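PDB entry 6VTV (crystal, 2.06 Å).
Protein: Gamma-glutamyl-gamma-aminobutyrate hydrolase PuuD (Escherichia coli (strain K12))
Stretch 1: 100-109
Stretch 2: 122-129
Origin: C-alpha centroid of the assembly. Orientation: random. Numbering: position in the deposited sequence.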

ATOM      1  N   SER B 100      12.025  -5.110  -5.592  1.00 25.61           N
ATOM      2  CA  SER B 100      12.316  -4.339  -6.798  1.00 25.46           C
ATOM      3  C   SER B 100      13.077  -5.176  -7.818  1.00 25.64           C
ATOM      4  O   SER B 100      12.724  -5.200  -9.003  1.00 24.31           O
ATOM      5  CB  SER B 100      13.111  -3.085  -6.439  1.00 31.82           C
ATOM      6  OG  SER B 100      12.325  -2.185  -5.678  1.00 41.22           O
ATOM      7  N   MET B 101      14.132  -5.866  -7.377  1.00 23.87           N
ATOM      8  CA  MET B 101      14.902  -6.698  -8.296  1.00 29.17           C
ATOM      9  C   MET B 101      14.036  -7.789  -8.911  1.00 30.69           C
ATOM     10  O   MET B 101      14.118  -8.053 -10.116  1.00 31.92           O
ATOM     11  CB  MET B 101      16.104  -7.314  -7.577  1.00 30.82           C
ATOM     12  CG  MET B 101      17.125  -6.307  -7.070  1.00 35.71           C
ATOM     13  SD  MET B 101      17.797  -5.255  -8.370  1.00 35.72           S
ATOM     14  CE  MET B 101      17.298  -3.639  -7.782  1.00 35.53           C
ATOM     15  N   ALA B 102      13.187  -8.424  -8.101  1.00 26.04           N
ATOM     16  CA  ALA B 102      12.369  -9.522  -8.605  1.00 25.04           C
ATOM     17  C   ALA B 102      11.322  -9.023  -9.594  1.00 24.68           C
ATOM     18  O   ALA B 102      11.118  -9.627 -10.653  1.00 25.86           O
ATOM     19  CB  ALA B 102      11.707 -10.261  -7.442  1.00 26.47           C
ATOM     20  N   ILE B 103      10.651  -7.917  -9.270  1.00 23.44           N
ATOM     21  CA  ILE B 103       9.555  -7.470 -10.122  1.00 31.19           C
ATOM     22  C   ILE B 103      10.071  -6.792 -11.391  1.00 29.62           C
ATOM     23  O   ILE B 103       9.382  -6.797 -12.417  1.00 30.33           O
ATOM     24  CB  ILE B 103       8.599  -6.559  -9.331  1.00 27.75           C
ATOM     25  CG1 ILE B 103       7.216  -6.553  -9.984  1.00 26.35           C
ATOM     26  CG2 ILE B 103       9.155  -5.146  -9.214  1.00 25.15           C
ATOM     27  CD1 ILE B 103       6.108  -6.109  -9.061  1.00 27.46           C
ATOM     28  N   ILE B 104      11.275  -6.216 -11.362  1.00 23.28           N
ATOM     29  CA  ILE B 104      11.852  -5.664 -12.585  1.00 22.23           C
ATOM     30  C   ILE B 104      12.179  -6.783 -13.566  1.00 26.68           C
ATOM     31  O   ILE B 104      11.763  -6.750 -14.730  1.00 35.70           O
ATOM     32  CB  ILE B 104      13.099  -4.816 -12.269  1.00 22.15           C
ATOM     33  CG1 ILE B 104      12.714  -3.508 -11.577  1.00 24.01           C
ATOM     34  CG2 ILE B 104      13.878  -4.523 -13.543  1.00 24.14           C
ATOM     35  CD1 ILE B 104      13.903  -2.772 -10.992  1.00 28.28           C
ATOM     36  N   ASN B 105      12.925  -7.792 -13.105  1.00 26.98           N
ATOM     37  CA  ASN B 105      13.301  -8.908 -13.970  1.00 30.34           C
ATOM     38  C   ASN B 105      12.074  -9.602 -14.543  1.00 31.21           C
ATOM     39  O   ASN B 105      12.061  -9.991 -15.717  1.00 31.87           O
ATOM     40  CB  ASN B 105      14.153  -9.908 -13.189  1.00 34.61           C
ATOM     41  CG  ASN B 105      15.565  -9.415 -12.955  1.00 39.00           C
ATOM     42  OD1 ASN B 105      16.236  -8.954 -13.878  1.00 44.23           O
ATOM     43  ND2 ASN B 105      16.024  -9.508 -11.713  1.00 35.67           N
ATOM     44  N   ALA B 106      11.034  -9.772 -13.726  1.00 29.42           N
ATOM     45  CA  ALA B 106       9.816 -10.413 -14.207  1.00 33.95           C
ATOM     46  C   ALA B 106       9.100  -9.543 -15.232  1.00 30.85           C
ATOM     47  O   ALA B 106       8.633 -10.044 -16.261  1.00 30.85           O
ATOM     48  CB  ALA B 106       8.898 -10.731 -13.030  1.00 34.27           C
ATOM     49  N   ALA B 107       9.011  -8.236 -14.974  1.00 28.63           N
ATOM     50  CA  ALA B 107       8.319  -7.350 -15.903  1.00 30.34           C
ATOM     51  C   ALA B 107       9.087  -7.183 -17.209  1.00 33.26           C
ATOM     52  O   ALA B 107       8.478  -6.923 -18.253  1.00 34.26           O
ATOM     53  CB  ALA B 107       8.077  -5.986 -15.256  1.00 30.31           C
ATOM     54  N   LEU B 108      10.414  -7.322 -17.177  1.00 32.67           N
ATOM     55  CA  LEU B 108      11.186  -7.192 -18.408  1.00 31.90           C
ATOM     56  C   LEU B 108      11.000  -8.401 -19.311  1.00 35.18           C
ATOM     57  O   LEU B 108      11.004  -8.262 -20.541  1.00 37.06           O
ATOM     58  CB  LEU B 108      12.665  -6.982 -18.086  1.00 29.70           C
ATOM     59  CG  LEU B 108      13.028  -5.634 -17.460  1.00 28.59           C
ATOM     60  CD1 LEU B 108      14.533  -5.502 -17.292  1.00 28.28           C
ATOM     61  CD2 LEU B 108      12.476  -4.487 -18.295  1.00 26.64           C
ATOM     62  N   GLU B 109      10.824  -9.586 -18.725  1.00 32.25           N
ATOM     63  CA  GLU B 109      10.538 -10.767 -19.526  1.00 37.77           C
ATOM     64  C   GLU B 109       9.104 -10.767 -20.037  1.00 36.46           C
ATOM     65  O   GLU B 109       8.855 -11.186 -21.172  1.00 39.05           O
ATOM     66  CB  GLU B 109      10.812 -12.031 -18.709  1.00 42.95           C
ATOM     67  CG  GLU B 109      10.343 -13.300 -19.385  1.00 57.26           C
ATOM     68  CD  GLU B 109      10.752 -14.539 -18.626  1.00 68.30           C
ATOM     69  OE1 GLU B 109      11.892 -14.570 -18.113  1.00 71.27           O
ATOM     70  OE2 GLU B 109       9.944 -15.485 -18.551  1.00 73.61           O
ATOM     71  N   GLN B 122      17.742   3.940 -10.190  1.00 18.35           N
ATOM     72  CA  GLN B 122      18.902   3.231  -9.664  1.00 22.94           C
ATOM     73  C   GLN B 122      18.619   1.743  -9.513  1.00 19.90           C
ATOM     74  O   GLN B 122      19.519   0.917  -9.706  1.00 22.41           O
ATOM     75  CB  GLN B 122      19.322   3.847  -8.328  1.00 21.77           C
ATOM     76  CG  GLN B 122      19.670   5.330  -8.428  1.00 21.18           C
ATOM     77  CD  GLN B 122      19.763   6.008  -7.075  1.00 26.42           C
ATOM     78  OE1 GLN B 122      19.432   5.416  -6.048  1.00 29.49           O
ATOM     79  NE2 GLN B 122      20.212   7.258  -7.068  1.00 28.14           N
ATOM     80  N   GLU B 123      17.379   1.380  -9.181  1.00 22.04           N
ATOM     81  CA  GLU B 123      17.001  -0.029  -9.178  1.00 21.59           C
ATOM     82  C   GLU B 123      17.052  -0.614 -10.584  1.00 23.81           C
ATOM     83  O   GLU B 123      17.496  -1.752 -10.772  1.00 26.51           O
ATOM     84  CB  GLU B 123      15.606  -0.197  -8.572  1.00 21.97           C
ATOM     85  CG  GLU B 123      15.569  -0.029  -7.063  1.00 20.14           C
ATOM     86  CD  GLU B 123      14.160   0.116  -6.523  1.00 21.97           C
ATOM     87  OE1 GLU B 123      13.242   0.409  -7.317  1.00 25.56           O
ATOM     88  OE2 GLU B 123      13.969  -0.064  -5.303  1.00 25.44           O
ATOM     89  N   LEU B 124      16.609   0.154 -11.584  1.00 19.81           N
ATOM     90  CA  LEU B 124      16.669  -0.309 -12.967  1.00 19.73           C
ATOM     91  C   LEU B 124      18.108  -0.536 -13.409  1.00 19.85           C
ATOM     92  O   LEU B 124      18.424  -1.545 -14.051  1.00 23.62           O
ATOM     93  CB  LEU B 124      15.986   0.704 -13.888  1.00 25.21           C
ATOM     94  CG  LEU B 124      14.713   0.285 -14.624  1.00 34.77           C
ATOM     95  CD1 LEU B 124      14.466   1.207 -15.811  1.00 33.50           C
ATOM     96  CD2 LEU B 124      14.800  -1.164 -15.078  1.00 38.95           C
ATOM     97  N   VAL B 125      18.995   0.404 -13.077  1.00 23.86           N
ATOM     98  CA  VAL B 125      20.391   0.298 -13.491  1.00 26.22           C
ATOM     99  C   VAL B 125      21.043  -0.922 -12.854  1.00 27.27           C
ATOM    100  O   VAL B 125      21.761  -1.679 -13.518  1.00 22.07           O
ATOM    101  CB  VAL B 125      21.147   1.595 -13.145  1.00 21.36           C
ATOM    102  CG1 VAL B 125      22.645   1.411 -13.327  1.00 21.68           C
ATOM    103  CG2 VAL B 125      20.635   2.746 -13.999  1.00 19.68           C
ATOM    104  N   VAL B 126      20.791  -1.143 -11.563  1.00 23.62           N
ATOM    105  CA  VAL B 126      21.418  -2.265 -10.873  1.00 23.59           C
ATOM    106  C   VAL B 126      20.812  -3.587 -11.332  1.00 23.74           C
ATOM    107  O   VAL B 126      21.523  -4.588 -11.486  1.00 26.73           O
ATOM    108  CB  VAL B 126      21.305  -2.081  -9.348  1.00 21.83           C
ATOM    109  CG1 VAL B 126      21.769  -3.333  -8.617  1.00 23.43           C
ATOM    110  CG2 VAL B 126      22.120  -0.877  -8.905  1.00 21.28           C
ATOM    111  N   ALA B 127      19.498  -3.613 -11.575  1.00 22.65           N
ATOM    112  CA  ALA B 127      18.842  -4.868 -11.931  1.00 24.01           C
ATOM    113  C   ALA B 127      19.318  -5.399 -13.276  1.00 25.30           C
ATOM    114  O   ALA B 127      19.319  -6.617 -13.495  1.00 26.75           O
ATOM    115  CB  ALA B 127      17.324  -4.689 -11.945  1.00 27.31           C
ATOM    116  N   THR B 128      19.728  -4.516 -14.183  1.00 24.39           N
ATOM    117  CA  THR B 128      20.149  -4.915 -15.518  1.00 28.91           C
ATOM    118  C   THR B 128      21.663  -5.040 -15.648  1.00 31.30           C
ATOM    119  O   THR B 128      22.168  -5.182 -16.766  1.00 36.34           O
ATOM    120  CB  THR B 128      19.609  -3.929 -16.554  1.00 29.41           C
ATOM    121  OG1 THR B 128      19.890  -2.587 -16.134  1.00 29.68           O
ATOM    122  CG2 THR B 128      18.104  -4.103 -16.707  1.00 31.32           C
ATOM    123  N   GLY B 129      22.395  -4.997 -14.538  1.00 29.06           N
ATOM    124  CA  GLY B 129      23.822  -5.242 -14.545  1.00 27.49           C
ATOM    125  C   GLY B 129      24.707  -4.028 -14.357  1.00 29.00           C
ATOM    126  O   GLY B 129      25.929  -4.154 -14.492  1.00 27.98           O
TER
HETATM  127  O   HOH W   1      18.782  -8.358 -11.792  1.00 31.23           O
HETATM  128  O   HOH W   2      18.944  -9.522 -14.630  1.00 46.96           O

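The contact centres on Ala127, whose CA-to-CB bond points toward the helix of residues 100-109. Its methyl is met by two side chains: Met101 SD and Ile104 CG2 lie 3.7 Å and 3.8 Å, respectively, from Ala127 CB. Both are van der Waals distances. Met101 CA and Ala127 CA are 5.7 Å apart, closer than the 9.7 Å between the helix axes because each CA lies off its axis toward the partner. The axes cross at -70°, so the helices diverge away from their closest approach; the two stretches bury 402 Å², both sides summed.

Met101 reaches the second helix by its conformation. Its CA-to-CB bond points sideways, but chi1 and chi2 are both m, and with chi3 at 120° the end of the chain comes nearer. Met101 CE thereby rests 3.5 Å from Glu123 O, while Met101 SD makes a looser contact with Val126 CG1 at 4.4 Å. Ile104 needs no such detour, since its CA-to-CB bond already points toward the partner. In its m, t rotamer, Ile104 CD1 lies 3.9 Å from Glu123 CB, and Ile104 CG2 packs against Leu124 CD2 at 3.8 Å. Leu124 itself starts in the opposite sense: its CA-to-CB bond points away, and the end of the side chain returns to make this contact, with chi1 at -115°, between wells.

One turn beyond Ile104, Leu108 extends the apolar surface, its CD1 lying 3.9 Å from Thr128 CG2. Thr128 is the first residue to leave helical phi/psi, yet its side chain remains tied to the last turn, with Thr128 OG1 donating a hydrogen bond to Leu124 O at 2.8 Å.

Polar contacts lie beyond this packing. At one margin, Ser100 OG is 2.7 Å from Glu123 OE2, a hydrogen-bonding distance, although the serine proton has another acceptor within reach and its allocation is not settled. Glu123 OE1 is 3.2 Å from Ser100 OG, but the angle is poor and this pair is not a hydrogen bond.

At exposed Asn105 the link is mediated by water. Asn105 OD1 and Ala127 O stand 3.9 Å apart, and as two carbonyl oxygens they have no proton to share. Water 1 instead accepts from Asn105 ND2 at 3.0 Å and lies an unusually short 2.5 Å from Ala127 O, which can only accept. Water 2 lies 2.9 Å from Asn105 OD1 and 3.1 Å from Ala127 O, a second candidate bridge; both waters have more acceptors in reach than protons.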